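Local coordinates for Alpha/beta hydrolase family protein (Bacillus anthracis, PDB 3OOS) that is probably a hydrolase of the alpha/beta fold family, with a substrate that has not been established, at residues 135-138 with 143-146; 149-154 with 170-175; 235-240 with 250-255. All coordinates share one frame; numbering follows the deposited sequence. Where two conformers were deposited one is given.

How the contacts relate
All three contacts are only partly buried, and none has a direct hydrogen bond between its segments. Contacts 1 and 2 lie in the lid-like insertion between strands 116-122 and 224-229, share helix 145-155 and touch through Ile137, Tyr138, Met152, Trp172 and Met175. Contact 1 is a loop turning into that helix, held by carbonyl oxygens and a water; contact 2 is a helix pair joined by hydrocarbon around an indole. Contact 3 packs helix 237-246 on an outermost strand of the main sheet, nearer the chain centre, where an aromatic ring meets a lysine chain. It meets contact 1 at Pro236, against Asp135 and Ser136, but does not touch contact 2.

Contact 1: 135-138 with 143-146; sequences DSIY and VKFN
Phe145 turns the edge of its ring to the carbonyl oxygens of Ile137 and Tyr138, in the part of the chain that follows strand 116-122 and probably forms a helical lid beside the main sheet, as in many alpha/beta hydrolases. Both oxygens lie near the ring plane. Phe145 CE1 comes within 3.4 Å of Tyr138 O, a contact between the slightly positive C-H rim and a carbonyl and not a hydrogen bond. With CG anti to the backbone N (chi1 176°), the Phe145 ring is carried past Ile137 O and brings its CD1-CE1 side alongside Tyr138 O. The Phe145 backbone also takes part: its CA makes a CA-H...O contact of 3.5 Å with Ile137 O, the angle at the hydrogen being 153°. Ile137 CG2 also meets Lys144 CB at 4.0 Å, the two side chains crossing at a slant, while the rest of the lysine bends away.

Tyr138 sends its CB away from 143-146. One face of its ring is covered by Ile137 CG1, which sits 4.0 Å above the plane over the centre, and its OH hydrogen-bonds to Gln234 OE1. This ring lies near the likely nucleophile elbow around Ser99 and beside a bound tetraethylene glycol, which may mark a pocket there. Ser136 OG accepts from Tyr138 N at 3.1 Å in an ST turn, and also bonds to Gln234 O. One water donates to both sides, to Ile137 O at 2.8 Å and to Phe145 O at 3.1 Å.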
ATOM      1  N   ASP A 135       4.317   3.229 -20.121  1.00 16.14           N
ATOM      2  CA  ASP A 135       4.682   1.936 -19.531  1.00 15.71           C
ATOM      3  C   ASP A 135       3.717   1.465 -18.443  1.00 14.75           C
ATOM      4  O   ASP A 135       3.876   0.368 -17.902  1.00 14.66           O
ATOM      5  CB  ASP A 135       6.113   1.962 -18.988  1.00 16.23           C
ATOM      6  CG  ASP A 135       7.158   1.912 -20.088  1.00 18.05           C
ATOM      7  OD1 ASP A 135       6.795   1.715 -21.268  1.00 20.08           O
ATOM      8  OD2 ASP A 135       8.351   2.068 -19.765  1.00 21.15           O
ATOM      9  N   SER A 136       2.723   2.291 -18.130  1.00 13.79           N
ATOM     10  CA  SER A 136       1.683   1.919 -17.173  1.00 12.83           C
ATOM     11  C   SER A 136       0.463   1.353 -17.880  1.00 12.68           C
ATOM     12  O   SER A 136       0.019   1.892 -18.889  1.00 12.42           O
ATOM     13  CB  SER A 136       1.257   3.125 -16.334  1.00 12.79           C
ATOM     14  OG  SER A 136       0.163   2.798 -15.489  1.00 12.00           O
ATOM     15  N   ILE A 137      -0.087   0.277 -17.323  1.00 12.63           N
ATOM     16  CA  ILE A 137      -1.324  -0.321 -17.828  1.00 12.89           C
ATOM     17  C   ILE A 137      -2.520   0.636 -17.749  1.00 13.25           C
ATOM     18  O   ILE A 137      -3.534   0.428 -18.416  1.00 13.46           O
ATOM     19  CB  ILE A 137      -1.664  -1.645 -17.088  1.00 12.75           C
ATOM     20  CG1 ILE A 137      -1.848  -1.397 -15.583  1.00 12.85           C
ATOM     21  CG2 ILE A 137      -0.587  -2.697 -17.369  1.00 12.76           C
ATOM     22  CD1 ILE A 137      -2.297  -2.617 -14.788  1.00 13.40           C
ATOM     23  N   TYR A 138      -2.392   1.686 -16.937  1.00 13.53           N
ATOM     24  CA  TYR A 138      -3.464   2.668 -16.773  1.00 14.19           C
ATOM     25  C   TYR A 138      -3.453   3.748 -17.856  1.00 14.74           C
ATOM     26  O   TYR A 138      -4.377   4.565 -17.932  1.00 15.30           O
ATOM     27  CB  TYR A 138      -3.405   3.305 -15.379  1.00 13.94           C
ATOM     28  CG  TYR A 138      -3.428   2.297 -14.254  1.00 13.82           C
ATOM     29  CD1 TYR A 138      -4.524   1.447 -14.075  1.00 14.21           C
ATOM     30  CD2 TYR A 138      -2.356   2.188 -13.371  1.00 14.50           C
ATOM     31  CE1 TYR A 138      -4.550   0.520 -13.046  1.00 14.86           C
ATOM     32  CE2 TYR A 138      -2.374   1.262 -12.337  1.00 14.75           C
ATOM     33  CZ  TYR A 138      -3.473   0.433 -12.181  1.00 15.33           C
ATOM     34  OH  TYR A 138      -3.504  -0.489 -11.163  1.00 16.22           O
ATOM     35  N   VAL A 143      -0.424  -1.114 -24.458  1.00 16.77           N
ATOM     36  CA  VAL A 143      -1.095  -2.202 -25.165  0.50 17.04           C
ATOM     37  C   VAL A 143      -2.149  -2.915 -24.299  1.00 17.10           C
ATOM     38  O   VAL A 143      -3.156  -3.407 -24.816  1.00 17.61           O
ATOM     39  CB  VAL A 143      -0.049  -3.200 -25.775  0.50 17.02           C
ATOM     40  CG1 VAL A 143       0.632  -4.048 -24.692  0.50 16.78           C
ATOM     41  CG2 VAL A 143      -0.671  -4.058 -26.870  0.50 17.19           C
ATOM     42  N   LYS A 144      -1.921  -2.943 -22.984  1.00 16.94           N
ATOM     43  CA  LYS A 144      -2.796  -3.648 -22.042  0.50 16.78           C
ATOM     44  C   LYS A 144      -3.995  -2.810 -21.580  1.00 16.65           C
ATOM     45  O   LYS A 144      -4.902  -3.329 -20.924  1.00 16.50           O
ATOM     46  CB  LYS A 144      -1.993  -4.121 -20.820  0.50 16.84           C
ATOM     47  CG  LYS A 144      -0.803  -5.011 -21.155  0.50 17.38           C
ATOM     48  CD  LYS A 144      -1.261  -6.385 -21.599  0.50 18.04           C
ATOM     49  CE  LYS A 144      -1.253  -7.368 -20.443  0.50 18.37           C
ATOM     50  NZ  LYS A 144       0.125  -7.865 -20.172  0.50 18.52           N
ATOM     51  N   PHE A 145      -3.997  -1.522 -21.924  1.00 16.21           N
ATOM     52  CA  PHE A 145      -5.005  -0.562 -21.418  1.00 16.01           C
ATOM     53  C   PHE A 145      -6.464  -1.017 -21.521  1.00 15.98           C
ATOM     54  O   PHE A 145      -7.190  -1.013 -20.518  1.00 15.70           O
ATOM     55  CB  PHE A 145      -4.830   0.817 -22.071  1.00 16.00           C
ATOM     56  CG  PHE A 145      -5.880   1.829 -21.668  1.00 16.34           C
ATOM     57  CD1 PHE A 145      -5.760   2.542 -20.478  1.00 16.27           C
ATOM     58  CD2 PHE A 145      -6.975   2.079 -22.491  1.00 16.42           C
ATOM     59  CE1 PHE A 145      -6.726   3.483 -20.107  1.00 16.53           C
ATOM     60  CE2 PHE A 145      -7.944   3.017 -22.130  1.00 16.82           C
ATOM     61  CZ  PHE A 145      -7.817   3.720 -20.937  1.00 16.36           C
ATOM     62  N   ASN A 146      -6.893  -1.386 -22.726  1.00 16.08           N
ATOM     63  CA  ASN A 146      -8.285  -1.771 -22.949  1.00 16.27           C
ATOM     64  C   ASN A 146      -8.706  -2.978 -22.123  1.00 15.88           C
ATOM     65  O   ASN A 146      -9.790  -2.982 -21.534  1.00 15.95           O
ATOM     66  CB  ASN A 146      -8.558  -2.024 -24.434  1.00 16.67           C
ATOM     67  CG  ASN A 146      -8.542  -0.748 -25.257  1.00 18.05           C
ATOM     68  OD1 ASN A 146      -8.983   0.312 -24.803  1.00 18.48           O
ATOM     69  ND2 ASN A 146      -8.039  -0.848 -26.485  1.00 19.40           N
TER
HETATM   70  O   HOH W   1      -6.344   0.589 -18.059  1.00 19.89           O

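Contact 2: 149-154 with 170-175; sequences VSIMNA and REWALM
Apolar contact dominates, with Ile151 and Met152 on one helix meeting the six-membered part of the Trp172 indole on the other. Ile151 CG2 touches Trp172 CE3 at 3.9 Å, and CG of Met152, built as selenomethionine, lies 3.8 Å from Trp172 CZ3. Both approach the indole obliquely. A Trp172 chi1 of -171° swings the indole out from its helix and across the gap between the two. Within its own helix, the selenomethionine Met175 lays CE over the centre of one indole face, 3.6 Å above the plane.

These helices, 145-155 and 162-176, belong to the lid-like insertion of the alpha/beta hydrolase fold. Their short segments run closer to antiparallel than parallel, at 131°, with axes 11.3 Å apart, a spacing bridged by the side chains. Trp172 also packs on Tyr138 and lies beside a bound tetraethylene glycol, which may mark a pocket.

Glu171 brings a charged group to the interface. Its extended chain brings the carboxylate against a methyl, with Glu171 CD 3.7 Å from Ile151 CD1, while OE1 forms a salt bridge with Arg147, one turn before Ile151.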
ATOM      1  N   VAL A 149      -8.963  -1.971 -18.345  1.00 14.55           N
ATOM      2  CA  VAL A 149     -10.206  -1.239 -18.078  1.00 14.74           C
ATOM      3  C   VAL A 149     -11.366  -2.226 -17.890  1.00 14.71           C
ATOM      4  O   VAL A 149     -12.141  -2.112 -16.930  1.00 15.09           O
ATOM      5  CB  VAL A 149     -10.531  -0.217 -19.199  1.00 14.82           C
ATOM      6  CG1 VAL A 149     -11.966   0.301 -19.074  1.00 15.30           C
ATOM      7  CG2 VAL A 149      -9.548   0.948 -19.155  1.00 15.19           C
ATOM      8  N   SER A 150     -11.457  -3.199 -18.799  1.00 14.69           N
ATOM      9  CA  SER A 150     -12.509  -4.210 -18.750  0.50 14.65           C
ATOM     10  C   SER A 150     -12.429  -5.062 -17.484  1.00 14.46           C
ATOM     11  O   SER A 150     -13.446  -5.319 -16.839  1.00 14.65           O
ATOM     12  CB  SER A 150     -12.461  -5.099 -19.993  0.50 14.78           C
ATOM     13  OG  SER A 150     -13.515  -6.043 -19.971  0.50 14.94           O
ATOM     14  N   ILE A 151     -11.217  -5.491 -17.129  1.00 14.15           N
ATOM     15  CA  ILE A 151     -11.005  -6.290 -15.919  1.00 13.87           C
ATOM     16  C   ILE A 151     -11.391  -5.501 -14.663  1.00 14.14           C
ATOM     17  O   ILE A 151     -12.111  -6.011 -13.803  1.00 13.96           O
ATOM     18  CB  ILE A 151      -9.543  -6.809 -15.800  1.00 13.73           C
ATOM     19  CG1 ILE A 151      -9.233  -7.801 -16.927  1.00 13.27           C
ATOM     20  CG2 ILE A 151      -9.322  -7.483 -14.448  1.00 13.66           C
ATOM     21  CD1 ILE A 151      -7.755  -8.208 -17.019  1.00 13.42           C
HETATM   22  N   MSE A 152     -10.919  -4.260 -14.573  1.00 14.44           N
HETATM   23  CA  MSE A 152     -11.182  -3.425 -13.397  1.00 14.88           C
HETATM   24  C   MSE A 152     -12.669  -3.161 -13.218  1.00 15.09           C
HETATM   25  O   MSE A 152     -13.186  -3.231 -12.099  1.00 15.14           O
HETATM   26  CB  MSE A 152     -10.436  -2.100 -13.484  1.00 14.99           C
HETATM   27  CG  MSE A 152      -8.942  -2.215 -13.288  1.00 16.00           C
HETATM   28 SE   MSE A 152      -8.113  -0.466 -13.154  0.70 18.42          SE
HETATM   29  CE  MSE A 152      -8.683   0.314 -14.846  1.00 19.02           C
ATOM     30  N   ASN A 153     -13.352  -2.866 -14.323  1.00 15.32           N
ATOM     31  CA  ASN A 153     -14.786  -2.604 -14.275  1.00 15.77           C
ATOM     32  C   ASN A 153     -15.561  -3.819 -13.780  1.00 15.74           C
ATOM     33  O   ASN A 153     -16.473  -3.684 -12.965  1.00 15.94           O
ATOM     34  CB  ASN A 153     -15.306  -2.129 -15.637  1.00 16.24           C
ATOM     35  CG  ASN A 153     -14.819  -0.731 -15.996  1.00 17.20           C
ATOM     36  OD1 ASN A 153     -14.270  -0.009 -15.156  1.00 19.16           O
ATOM     37  ND2 ASN A 153     -15.016  -0.344 -17.253  1.00 18.21           N
ATOM     38  N   ALA A 154     -15.171  -5.004 -14.246  1.00 15.68           N
ATOM     39  CA  ALA A 154     -15.840  -6.236 -13.847  1.00 15.83           C
ATOM     40  C   ALA A 154     -15.539  -6.618 -12.395  1.00 16.06           C
ATOM     41  O   ALA A 154     -16.424  -7.084 -11.676  1.00 15.91           O
ATOM     42  CB  ALA A 154     -15.484  -7.368 -14.795  1.00 15.81           C
ATOM     43  N   ARG A 170      -7.049 -14.175 -11.472  1.00 12.01           N
ATOM     44  CA  ARG A 170      -5.910 -14.957 -11.946  0.50 12.26           C
ATOM     45  C   ARG A 170      -5.156 -14.191 -13.032  1.00 11.94           C
ATOM     46  O   ARG A 170      -3.931 -14.069 -12.988  1.00 11.67           O
ATOM     47  CB  ARG A 170      -6.395 -16.305 -12.489  0.50 12.67           C
ATOM     48  CG  ARG A 170      -5.290 -17.239 -12.952  0.50 14.12           C
ATOM     49  CD  ARG A 170      -4.533 -17.806 -11.772  0.50 16.22           C
ATOM     50  NE  ARG A 170      -3.576 -18.832 -12.176  0.50 17.67           N
ATOM     51  CZ  ARG A 170      -2.962 -19.649 -11.328  0.50 18.45           C
ATOM     52  NH1 ARG A 170      -3.212 -19.568 -10.029  0.50 19.11           N
ATOM     53  NH2 ARG A 170      -2.106 -20.554 -11.777  0.50 19.00           N
ATOM     54  N   GLU A 171      -5.905 -13.681 -14.008  1.00 11.56           N
ATOM     55  CA  GLU A 171      -5.331 -12.910 -15.108  1.00 11.16           C
ATOM     56  C   GLU A 171      -4.561 -11.699 -14.574  1.00 11.09           C
ATOM     57  O   GLU A 171      -3.440 -11.422 -15.015  1.00 11.07           O
ATOM     58  CB  GLU A 171      -6.438 -12.466 -16.074  1.00 11.40           C
ATOM     59  CG  GLU A 171      -5.945 -11.865 -17.383  1.00 11.87           C
ATOM     60  CD  GLU A 171      -7.072 -11.596 -18.371  1.00 12.99           C
ATOM     61  OE1 GLU A 171      -8.244 -11.882 -18.046  1.00 13.80           O
ATOM     62  OE2 GLU A 171      -6.785 -11.099 -19.477  1.00 14.30           O
ATOM     63  N   TRP A 172      -5.161 -10.994 -13.612  1.00 10.70           N
ATOM     64  CA  TRP A 172      -4.518  -9.843 -12.986  1.00 10.77           C
ATOM     65  C   TRP A 172      -3.215 -10.237 -12.292  1.00 10.72           C
ATOM     66  O   TRP A 172      -2.189  -9.574 -12.475  1.00 10.90           O
ATOM     67  CB  TRP A 172      -5.463  -9.162 -11.987  1.00 10.81           C
ATOM     68  CG  TRP A 172      -4.920  -7.860 -11.492  1.00 11.46           C
ATOM     69  CD1 TRP A 172      -4.033  -7.679 -10.470  1.00 11.70           C
ATOM     70  CD2 TRP A 172      -5.206  -6.555 -12.013  1.00 11.90           C
ATOM     71  NE1 TRP A 172      -3.754  -6.346 -10.317  1.00 11.88           N
ATOM     72  CE2 TRP A 172      -4.460  -5.632 -11.250  1.00 12.28           C
ATOM     73  CE3 TRP A 172      -6.022  -6.076 -13.046  1.00 12.15           C
ATOM     74  CZ2 TRP A 172      -4.507  -4.251 -11.483  1.00 12.54           C
ATOM     75  CZ3 TRP A 172      -6.065  -4.698 -13.282  1.00 12.75           C
ATOM     76  CH2 TRP A 172      -5.312  -3.807 -12.504  1.00 12.82           C
ATOM     77  N   ALA A 173      -3.264 -11.313 -11.509  1.00 10.62           N
ATOM     78  CA  ALA A 173      -2.096 -11.782 -10.762  1.00 10.71           C
ATOM     79  C   ALA A 173      -0.942 -12.154 -11.694  1.00 10.81           C
ATOM     80  O   ALA A 173       0.214 -11.802 -11.440  1.00 10.90           O
ATOM     81  CB  ALA A 173      -2.472 -12.963  -9.874  1.00 10.78           C
ATOM     82  N   LEU A 174      -1.260 -12.852 -12.781  1.00 10.91           N
ATOM     83  CA  LEU A 174      -0.236 -13.279 -13.735  1.00 11.25           C
ATOM     84  C   LEU A 174       0.480 -12.105 -14.395  1.00 11.71           C
ATOM     85  O   LEU A 174       1.676 -12.173 -14.671  1.00 12.10           O
ATOM     86  CB  LEU A 174      -0.834 -14.215 -14.785  1.00 11.17           C
ATOM     87  CG  LEU A 174      -1.117 -15.623 -14.256  1.00 10.82           C
ATOM     88  CD1 LEU A 174      -2.116 -16.336 -15.156  1.00 10.99           C
ATOM     89  CD2 LEU A 174       0.166 -16.441 -14.110  1.00 11.01           C
HETATM   90  N   MSE A 175      -0.257 -11.025 -14.626  1.00 12.04           N
HETATM   91  CA  MSE A 175       0.315  -9.801 -15.169  1.00 12.55           C
HETATM   92  C   MSE A 175       1.202  -9.103 -14.136  1.00 12.60           C
HETATM   93  O   MSE A 175       2.114  -8.350 -14.496  1.00 13.30           O
HETATM   94  CB  MSE A 175      -0.813  -8.869 -15.602  1.00 12.68           C
HETATM   95  CG  MSE A 175      -0.352  -7.528 -16.106  1.00 13.86           C
HETATM   96 SE   MSE A 175      -1.818  -6.278 -16.066  0.50 14.51          SE
HETATM   97  CE  MSE A 175      -2.175  -6.215 -14.136  1.00 14.86           C
TER

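Contact 3: 235-240 with 250-255; sequences CPYIFS and ATLTKF
Tyr237 contributes the most surface, reaching from the 235-240 segment toward strand 250-255 until its hydroxyl end lies between the side chains of Leu252 and Lys254. The trans setting of its first torsion (chi1 -174°) extends the ring in that direction. The hydroxyl end is closely packed: Tyr237 OH lies 3.2 Å from Lys254 CB and 3.5 Å from Leu252 CD2.

The Lys254 and Tyr237 side chains cross at about a right angle, the lysine passing over one ring face with its chain extended beyond CG. Its CE stands over that face, 3.8 Å from the Tyr237 ring centroid and 21° off the normal, a CH-pi contact. NZ runs on past the ring carbons, giving an off-centre cation-pi contact 4.6 Å from the same centroid.

Helix and strand are consecutive elements of a beta-alpha-beta crossover that begins with strand 224-229 in the alpha/beta hydrolase sheet. Strand 250-255 is an outermost strand of that sheet, hydrogen-bonded to 224-229, and Tyr237 also rests on Cys228 of the inner strand.

Leu252 uses both methyls. CD2 meets the phenol obliquely, 4.2 Å from Tyr237 CZ, whereas CD1 reaches one turn further along the helix to Ser240, 4.1 Å from its CB. Cys241 and Ala244 extend the helix surface against this leucine.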
ATOM      1  N   CYS A 235       2.682   1.431 -11.346  1.00  9.92           N
ATOM      2  CA  CYS A 235       3.546   2.614 -11.297  1.00 10.02           C
ATOM      3  C   CYS A 235       4.928   2.204 -11.801  1.00  9.90           C
ATOM      4  O   CYS A 235       5.682   1.554 -11.071  1.00 10.02           O
ATOM      5  CB  CYS A 235       3.655   3.176  -9.874  1.00  9.82           C
ATOM      6  SG  CYS A 235       2.109   3.772  -9.150  1.00 11.78           S
ATOM      7  N   PRO A 236       5.267   2.564 -13.055  1.00  9.93           N
ATOM      8  CA  PRO A 236       6.568   2.174 -13.605  1.00 10.13           C
ATOM      9  C   PRO A 236       7.746   2.628 -12.742  1.00 10.25           C
ATOM     10  O   PRO A 236       7.648   3.623 -12.014  1.00 10.27           O
ATOM     11  CB  PRO A 236       6.588   2.864 -14.973  1.00 10.12           C
ATOM     12  CG  PRO A 236       5.146   2.945 -15.352  1.00 10.02           C
ATOM     13  CD  PRO A 236       4.423   3.228 -14.067  1.00  9.95           C
ATOM     14  N   TYR A 237       8.844   1.881 -12.836  1.00 10.29           N
ATOM     15  CA  TYR A 237      10.031   2.067 -11.999  1.00 10.51           C
ATOM     16  C   TYR A 237      10.529   3.521 -11.890  1.00 10.54           C
ATOM     17  O   TYR A 237      10.954   3.962 -10.814  1.00 10.37           O
ATOM     18  CB  TYR A 237      11.158   1.132 -12.473  1.00 10.72           C
ATOM     19  CG  TYR A 237      12.365   1.174 -11.574  1.00 11.65           C
ATOM     20  CD1 TYR A 237      12.323   0.588 -10.310  1.00 12.40           C
ATOM     21  CD2 TYR A 237      13.537   1.818 -11.968  1.00 12.30           C
ATOM     22  CE1 TYR A 237      13.410   0.637  -9.462  1.00 13.32           C
ATOM     23  CE2 TYR A 237      14.641   1.872 -11.123  1.00 13.22           C
ATOM     24  CZ  TYR A 237      14.567   1.279  -9.870  1.00 13.43           C
ATOM     25  OH  TYR A 237      15.641   1.323  -9.016  1.00 14.08           O
ATOM     26  N   ILE A 238      10.461   4.261 -12.995  1.00 10.62           N
ATOM     27  CA  ILE A 238      10.907   5.657 -13.023  1.00 10.74           C
ATOM     28  C   ILE A 238      10.219   6.528 -11.956  1.00 10.50           C
ATOM     29  O   ILE A 238      10.806   7.490 -11.454  1.00 10.16           O
ATOM     30  CB  ILE A 238      10.767   6.276 -14.448  1.00 11.10           C
ATOM     31  CG1 ILE A 238      11.427   7.660 -14.510  1.00 11.82           C
ATOM     32  CG2 ILE A 238       9.301   6.316 -14.897  1.00 11.39           C
ATOM     33  CD1 ILE A 238      11.603   8.218 -15.913  1.00 14.04           C
ATOM     34  N   PHE A 239       8.989   6.169 -11.588  1.00 10.07           N
ATOM     35  CA  PHE A 239       8.256   6.948 -10.594  1.00  9.84           C
ATOM     36  C   PHE A 239       8.785   6.747  -9.178  1.00  9.88           C
ATOM     37  O   PHE A 239       8.734   7.669  -8.360  1.00  9.83           O
ATOM     38  CB  PHE A 239       6.747   6.713 -10.723  1.00  9.74           C
ATOM     39  CG  PHE A 239       6.194   7.260 -11.999  1.00  9.56           C
ATOM     40  CD1 PHE A 239       5.863   8.610 -12.097  1.00 10.12           C
ATOM     41  CD2 PHE A 239       6.072   6.454 -13.126  1.00  9.70           C
ATOM     42  CE1 PHE A 239       5.389   9.142 -13.292  1.00 10.46           C
ATOM     43  CE2 PHE A 239       5.599   6.980 -14.324  1.00 10.56           C
ATOM     44  CZ  PHE A 239       5.257   8.327 -14.405  1.00 10.78           C
ATOM     45  N   SER A 240       9.331   5.561  -8.906  1.00  9.64           N
ATOM     46  CA  SER A 240      10.054   5.330  -7.654  1.00  9.74           C
ATOM     47  C   SER A 240      11.391   6.065  -7.676  1.00  9.89           C
ATOM     48  O   SER A 240      11.828   6.590  -6.651  1.00 10.02           O
ATOM     49  CB  SER A 240      10.249   3.839  -7.389  1.00  9.37           C
ATOM     50  OG  SER A 240       9.024   3.230  -6.990  1.00  9.46           O
ATOM     51  N   ALA A 250      16.392  10.006   1.126  1.00 15.11           N
ATOM     52  CA  ALA A 250      15.837   8.738   0.642  1.00 14.33           C
ATOM     53  C   ALA A 250      16.886   7.789   0.084  1.00 14.01           C
ATOM     54  O   ALA A 250      17.911   8.221  -0.441  1.00 14.35           O
ATOM     55  CB  ALA A 250      14.759   8.992  -0.408  1.00 14.03           C
ATOM     56  N   THR A 251      16.614   6.491   0.205  1.00 13.41           N
ATOM     57  CA  THR A 251      17.350   5.468  -0.531  1.00 13.18           C
ATOM     58  C   THR A 251      16.401   4.775  -1.506  1.00 12.76           C
ATOM     59  O   THR A 251      15.180   4.805  -1.327  1.00 12.48           O
ATOM     60  CB  THR A 251      17.994   4.406   0.392  1.00 13.16           C
ATOM     61  OG1 THR A 251      16.972   3.659   1.063  1.00 13.28           O
ATOM     62  CG2 THR A 251      18.936   5.050   1.416  1.00 13.83           C
ATOM     63  N   LEU A 252      16.971   4.156  -2.535  1.00 12.39           N
ATOM     64  CA  LEU A 252      16.195   3.443  -3.543  1.00 12.10           C
ATOM     65  C   LEU A 252      16.718   2.025  -3.709  1.00 12.14           C
ATOM     66  O   LEU A 252      17.919   1.816  -3.899  1.00 12.38           O
ATOM     67  CB  LEU A 252      16.243   4.186  -4.883  1.00 12.03           C
ATOM     68  CG  LEU A 252      15.519   3.552  -6.078  1.00 12.00           C
ATOM     69  CD1 LEU A 252      14.005   3.435  -5.855  1.00 12.14           C
ATOM     70  CD2 LEU A 252      15.822   4.337  -7.343  1.00 12.49           C
ATOM     71  N   THR A 253      15.808   1.056  -3.631  1.00 11.98           N
ATOM     72  CA  THR A 253      16.163  -0.356  -3.774  1.00 12.29           C
ATOM     73  C   THR A 253      15.409  -0.951  -4.954  1.00 12.51           C
ATOM     74  O   THR A 253      14.177  -0.915  -4.999  1.00 12.43           O
ATOM     75  CB  THR A 253      15.856  -1.152  -2.486  1.00 12.20           C
ATOM     76  OG1 THR A 253      16.546  -0.555  -1.383  1.00 12.42           O
ATOM     77  CG2 THR A 253      16.299  -2.609  -2.625  1.00 12.57           C
ATOM     78  N   LYS A 254      16.162  -1.492  -5.906  1.00 12.99           N
ATOM     79  CA  LYS A 254      15.590  -2.062  -7.118  1.00 13.36           C
ATOM     80  C   LYS A 254      15.459  -3.570  -6.987  1.00 13.32           C
ATOM     81  O   LYS A 254      16.410  -4.255  -6.608  1.00 13.46           O
ATOM     82  CB  LYS A 254      16.469  -1.719  -8.319  1.00 13.70           C
ATOM     83  CG  LYS A 254      15.859  -2.058  -9.664  1.00 14.59           C
ATOM     84  CD  LYS A 254      16.738  -1.536 -10.785  1.00 16.76           C
ATOM     85  CE  LYS A 254      15.944  -1.360 -12.061  1.00 17.52           C
ATOM     86  NZ  LYS A 254      16.783  -0.783 -13.148  1.00 18.80           N
ATOM     87  N   PHE A 255      14.275  -4.080  -7.296  1.00 13.14           N
ATOM     88  CA  PHE A 255      14.046  -5.514  -7.302  1.00 13.34           C
ATOM     89  C   PHE A 255      14.018  -5.994  -8.752  1.00 13.82           C
ATOM     90  O   PHE A 255      13.031  -5.832  -9.471  1.00 13.47           O
ATOM     91  CB  PHE A 255      12.782  -5.861  -6.507  1.00 13.06           C
ATOM     92  CG  PHE A 255      12.964  -5.741  -5.017  1.00 12.72           C
ATOM     93  CD1 PHE A 255      13.362  -6.840  -4.262  1.00 12.77           C
ATOM     94  CD2 PHE A 255      12.763  -4.521  -4.369  1.00 12.40           C
ATOM     95  CE1 PHE A 255      13.544  -6.733  -2.880  1.00 12.27           C
ATOM     96  CE2 PHE A 255      12.944  -4.405  -2.990  1.00 12.57           C
ATOM     97  CZ  PHE A 255      13.334  -5.514  -2.245  1.00 11.95           C
TER